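Local coordinates for tail protein, 43 kDa (Neisseria meningitidis MC58, PDB 3D37) that is of unknown function but probably forms part of a phage-type tail or baseplate, at residues Ala121-Ala134 / Leu164-Gly178. Sequence-based numbering, arbitrary orientation.
Sequences AAPWPQIKAVVLKA and LHPWLEPDGTLVVGG
Lys133 and Glu169 approach each other from opposite directions across one face of a small sheet, and their salt bridge illustrates how an edge strand can be tied to its sheet by more than backbone bonds. Bends at chi2 (67°) and chi4 (-70°) curl the lysine chain past Val175, and NZ meets Glu169 OE1 at 3.2 Å from above the carboxylate plane. Val175 CG1 in turn lies over one face of the Trp167 ring, offset toward its rim, while Glu169 OE2 sits in plane at the ring edge. Val131 points to this same side, and its side chain and that of Thr173 cross at a slant, CG2 to CG2 at 4.0 Å. The contacts on the other face are apolar. Leu174, with CG anti to the backbone N (chi1 176°), sends CD2 to Ala121 CB at 3.6 Å, and its CB receives Ile127 CG2. Farther along, the Leu132 and Leu164 side chains meet at about a right angle, CD1 to CD1 at 3.7 Å, with Ala134 CB beside them. Helix 113-121 packs on this face against Val130, Leu132 and Leu164, and helix 151-161 against Val176.

Five backbone hydrogen bonds join 129-133 to 174-178, from Leu174 N to Ala129 O at 3.1 Å through to Gly178 N to Lys133 O at 3.0 Å. Lys133 and Gly177 form the last parallel pair, their CA atoms 4.1 Å apart. Just after the type I beta turn from Glu169 to Gly172, Asp171 OD1 accepts from Thr173 N, an Asx turn, and also from Thr173 OG1 at 2.7 Å, both from the same face of the carboxylate. The result is a three-stranded mixed sheet, a 165-177 beta hairpin with 130-133 added parallel to its second strand and helices on one face, within the gp44-like second domain.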
# COMPACT_ATOMS: atom_id res chain seq x y z
N ALA A 121 5.97 39.61 -28.98
CA ALA A 121 5.88 39.70 -27.51
C ALA A 121 5.39 41.08 -27.01
O ALA A 121 5.15 41.27 -25.82
CB ALA A 121 7.23 39.40 -26.91
N ALA A 122 5.34 42.06 -27.93
CA ALA A 122 4.94 43.45 -27.61
C ALA A 122 3.66 43.60 -26.77
O ALA A 122 3.71 44.32 -25.77
CB ALA A 122 4.83 44.32 -28.94
N PRO A 123 2.54 42.92 -27.16
CA PRO A 123 1.29 42.97 -26.37
C PRO A 123 1.38 42.53 -24.90
O PRO A 123 0.45 42.76 -24.12
CB PRO A 123 0.35 42.02 -27.12
CG PRO A 123 0.90 41.88 -28.48
CD PRO A 123 2.39 42.05 -28.34
N TRP A 124 2.47 41.87 -24.50
CA TRP A 124 2.63 41.42 -23.16
C TRP A 124 3.76 42.13 -22.51
O TRP A 124 4.86 41.59 -22.39
CB TRP A 124 2.75 39.89 -23.10
CG TRP A 124 1.47 39.31 -23.55
CD1 TRP A 124 0.33 39.13 -22.81
CD2 TRP A 124 1.16 38.87 -24.86
NE1 TRP A 124 -0.66 38.59 -23.59
CE2 TRP A 124 -0.17 38.41 -24.85
CE3 TRP A 124 1.91 38.76 -26.04
CZ2 TRP A 124 -0.79 37.89 -25.99
CZ3 TRP A 124 1.28 38.26 -27.17
CH2 TRP A 124 -0.05 37.81 -27.13
N PRO A 125 3.49 43.37 -22.03
CA PRO A 125 4.54 44.19 -21.48
C PRO A 125 5.11 43.58 -20.25
O PRO A 125 6.23 43.94 -19.85
CB PRO A 125 3.85 45.54 -21.19
CG PRO A 125 2.42 45.24 -21.13
CD PRO A 125 2.19 44.08 -22.04
N GLN A 126 4.33 42.66 -19.67
CA GLN A 126 4.78 41.74 -18.64
C GLN A 126 6.12 41.02 -19.04
O GLN A 126 7.02 40.80 -18.21
CB GLN A 126 3.60 40.79 -18.22
CG GLN A 126 2.53 40.34 -19.36
CD GLN A 126 1.12 41.11 -19.49
OE1 GLN A 126 1.02 42.27 -19.42
NE2 GLN A 126 0.10 40.39 -19.78
N ILE A 127 6.27 40.72 -20.33
CA ILE A 127 7.58 40.32 -20.90
C ILE A 127 8.38 41.62 -21.16
O ILE A 127 8.15 42.32 -22.14
CB ILE A 127 7.41 39.45 -22.21
CG1 ILE A 127 6.54 38.21 -21.94
CG2 ILE A 127 8.78 39.02 -22.77
CD1 ILE A 127 5.92 37.55 -23.19
N LYS A 128 9.31 41.93 -20.27
CA LYS A 128 9.95 43.24 -20.22
C LYS A 128 11.25 43.36 -21.03
O LYS A 128 11.77 44.47 -21.16
CB LYS A 128 10.23 43.63 -18.78
CG LYS A 128 9.02 44.05 -17.97
CD LYS A 128 9.38 44.18 -16.50
CE LYS A 128 8.17 44.62 -15.66
NZ LYS A 128 8.30 44.27 -14.18
N ALA A 129 11.79 42.25 -21.55
CA ALA A 129 12.90 42.30 -22.52
C ALA A 129 12.85 41.10 -23.43
O ALA A 129 12.42 40.01 -23.02
CB ALA A 129 14.25 42.37 -21.84
N VAL A 130 13.27 41.32 -24.69
CA VAL A 130 13.48 40.24 -25.65
C VAL A 130 14.96 40.27 -26.08
O VAL A 130 15.48 41.30 -26.49
CB VAL A 130 12.54 40.37 -26.85
CG1 VAL A 130 12.59 39.13 -27.73
CG2 VAL A 130 11.12 40.66 -26.36
N VAL A 131 15.61 39.12 -26.00
CA VAL A 131 17.04 39.00 -26.19
C VAL A 131 17.27 37.90 -27.23
O VAL A 131 16.40 37.01 -27.44
CB VAL A 131 17.73 38.72 -24.80
CG1 VAL A 131 19.05 37.96 -24.92
CG2 VAL A 131 17.94 40.05 -24.05
N LEU A 132 18.40 38.01 -27.94
CA LEU A 132 18.79 37.01 -28.94
C LEU A 132 19.95 36.29 -28.29
O LEU A 132 20.87 36.90 -27.74
CB LEU A 132 19.13 37.63 -30.32
CG LEU A 132 19.53 36.73 -31.52
CD1 LEU A 132 18.36 36.05 -32.19
CD2 LEU A 132 20.36 37.52 -32.58
N LYS A 133 19.85 34.96 -28.28
CA LYS A 133 20.87 34.13 -27.64
C LYS A 133 21.56 33.35 -28.78
O LYS A 133 21.45 32.12 -28.91
CB LYS A 133 20.20 33.25 -26.57
CG LYS A 133 20.83 33.32 -25.21
CD LYS A 133 20.65 34.68 -24.56
CE LYS A 133 21.39 34.74 -23.25
NZ LYS A 133 20.72 33.87 -22.23
N ALA A 134 22.25 34.12 -29.62
CA ALA A 134 22.83 33.61 -30.86
C ALA A 134 23.93 34.57 -31.39
O ALA A 134 23.96 35.75 -31.02
CB ALA A 134 21.73 33.38 -31.90
N LEU A 164 16.91 28.40 -34.66
CA LEU A 164 16.82 28.89 -33.29
C LEU A 164 15.55 28.36 -32.61
O LEU A 164 14.78 27.60 -33.20
CB LEU A 164 16.94 30.42 -33.23
CG LEU A 164 18.20 31.07 -33.87
CD1 LEU A 164 18.29 32.63 -33.65
CD2 LEU A 164 19.47 30.41 -33.36
N HIS A 165 15.37 28.71 -31.34
CA HIS A 165 14.18 28.30 -30.61
C HIS A 165 13.87 29.35 -29.55
O HIS A 165 14.79 29.93 -28.98
CB HIS A 165 14.45 26.90 -29.94
CG HIS A 165 13.21 26.22 -29.48
ND1 HIS A 165 12.43 25.46 -30.33
CD2 HIS A 165 12.60 26.17 -28.27
CE1 HIS A 165 11.38 25.01 -29.68
NE2 HIS A 165 11.47 25.41 -28.42
N PRO A 166 12.57 29.56 -29.23
CA PRO A 166 12.21 30.48 -28.16
C PRO A 166 12.14 29.84 -26.77
O PRO A 166 11.72 28.69 -26.65
CB PRO A 166 10.80 30.91 -28.55
CG PRO A 166 10.22 29.74 -29.18
CD PRO A 166 11.37 28.99 -29.86
N TRP A 167 12.53 30.59 -25.74
CA TRP A 167 12.15 30.24 -24.37
C TRP A 167 12.11 31.46 -23.51
O TRP A 167 12.71 32.46 -23.86
CB TRP A 167 13.12 29.22 -23.76
CG TRP A 167 14.55 29.69 -23.61
CD1 TRP A 167 15.10 30.26 -22.52
CD2 TRP A 167 15.61 29.58 -24.58
NE1 TRP A 167 16.42 30.55 -22.75
CE2 TRP A 167 16.75 30.12 -24.00
CE3 TRP A 167 15.68 29.09 -25.89
CZ2 TRP A 167 17.96 30.14 -24.65
CZ3 TRP A 167 16.84 29.08 -26.51
CH2 TRP A 167 17.98 29.61 -25.93
N LEU A 168 11.44 31.32 -22.36
CA LEU A 168 11.55 32.27 -21.26
C LEU A 168 12.66 31.94 -20.29
O LEU A 168 12.83 30.79 -19.88
CB LEU A 168 10.22 32.38 -20.47
CG LEU A 168 9.10 33.19 -21.09
CD1 LEU A 168 9.45 34.71 -21.10
CD2 LEU A 168 8.86 32.67 -22.48
N GLU A 169 13.38 32.98 -19.90
CA GLU A 169 14.36 32.93 -18.86
C GLU A 169 13.72 33.18 -17.52
O GLU A 169 12.61 33.67 -17.43
CB GLU A 169 15.44 33.99 -19.10
CG GLU A 169 16.15 33.79 -20.41
CD GLU A 169 17.66 33.77 -20.28
OE1 GLU A 169 18.30 34.86 -20.35
OE2 GLU A 169 18.21 32.66 -20.16
N PRO A 170 14.41 32.79 -16.47
CA PRO A 170 13.93 32.96 -15.12
C PRO A 170 13.34 34.33 -14.75
O PRO A 170 12.32 34.40 -14.03
CB PRO A 170 15.16 32.59 -14.29
CG PRO A 170 15.80 31.53 -15.08
CD PRO A 170 15.68 32.02 -16.50
N ASP A 171 13.98 35.41 -15.17
CA ASP A 171 13.47 36.74 -14.88
C ASP A 171 12.36 37.22 -15.80
O ASP A 171 12.01 38.37 -15.73
CB ASP A 171 14.60 37.81 -14.83
CG ASP A 171 15.21 38.11 -16.19
OD1 ASP A 171 14.83 37.52 -17.22
OD2 ASP A 171 16.16 38.94 -16.17
N GLY A 172 11.83 36.38 -16.69
CA GLY A 172 10.72 36.77 -17.54
C GLY A 172 11.10 37.32 -18.93
O GLY A 172 10.22 37.71 -19.69
N THR A 173 12.40 37.34 -19.25
CA THR A 173 12.89 37.74 -20.61
C THR A 173 12.61 36.62 -21.59
O THR A 173 12.86 35.44 -21.31
CB THR A 173 14.42 37.98 -20.58
OG1 THR A 173 14.74 38.93 -19.57
CG2 THR A 173 14.97 38.47 -21.89
N LEU A 174 12.05 36.98 -22.75
CA LEU A 174 11.88 36.07 -23.84
C LEU A 174 13.24 35.99 -24.62
O LEU A 174 13.85 37.03 -24.94
CB LEU A 174 10.75 36.55 -24.73
CG LEU A 174 10.45 35.77 -26.01
CD1 LEU A 174 10.05 34.30 -25.74
CD2 LEU A 174 9.38 36.53 -26.81
N VAL A 175 13.72 34.77 -24.87
CA VAL A 175 14.96 34.56 -25.60
C VAL A 175 14.55 33.86 -26.88
O VAL A 175 13.64 33.07 -26.85
CB VAL A 175 15.96 33.76 -24.82
CG1 VAL A 175 17.13 33.32 -25.71
CG2 VAL A 175 16.47 34.55 -23.64
N VAL A 176 15.13 34.28 -28.02
CA VAL A 176 15.18 33.42 -29.23
C VAL A 176 16.65 33.15 -29.39
O VAL A 176 17.49 34.06 -29.27
CB VAL A 176 14.53 33.98 -30.51
CG1 VAL A 176 14.85 33.08 -31.69
CG2 VAL A 176 13.02 33.99 -30.37
N GLY A 177 16.98 31.88 -29.55
CA GLY A 177 18.36 31.47 -29.45
C GLY A 177 18.61 29.98 -29.53
O GLY A 177 17.82 29.22 -30.06
N GLY A 178 19.77 29.58 -29.02
CA GLY A 178 20.18 28.19 -29.09
C GLY A 178 21.25 27.91 -28.08
O GLY A 178 21.61 28.77 -27.27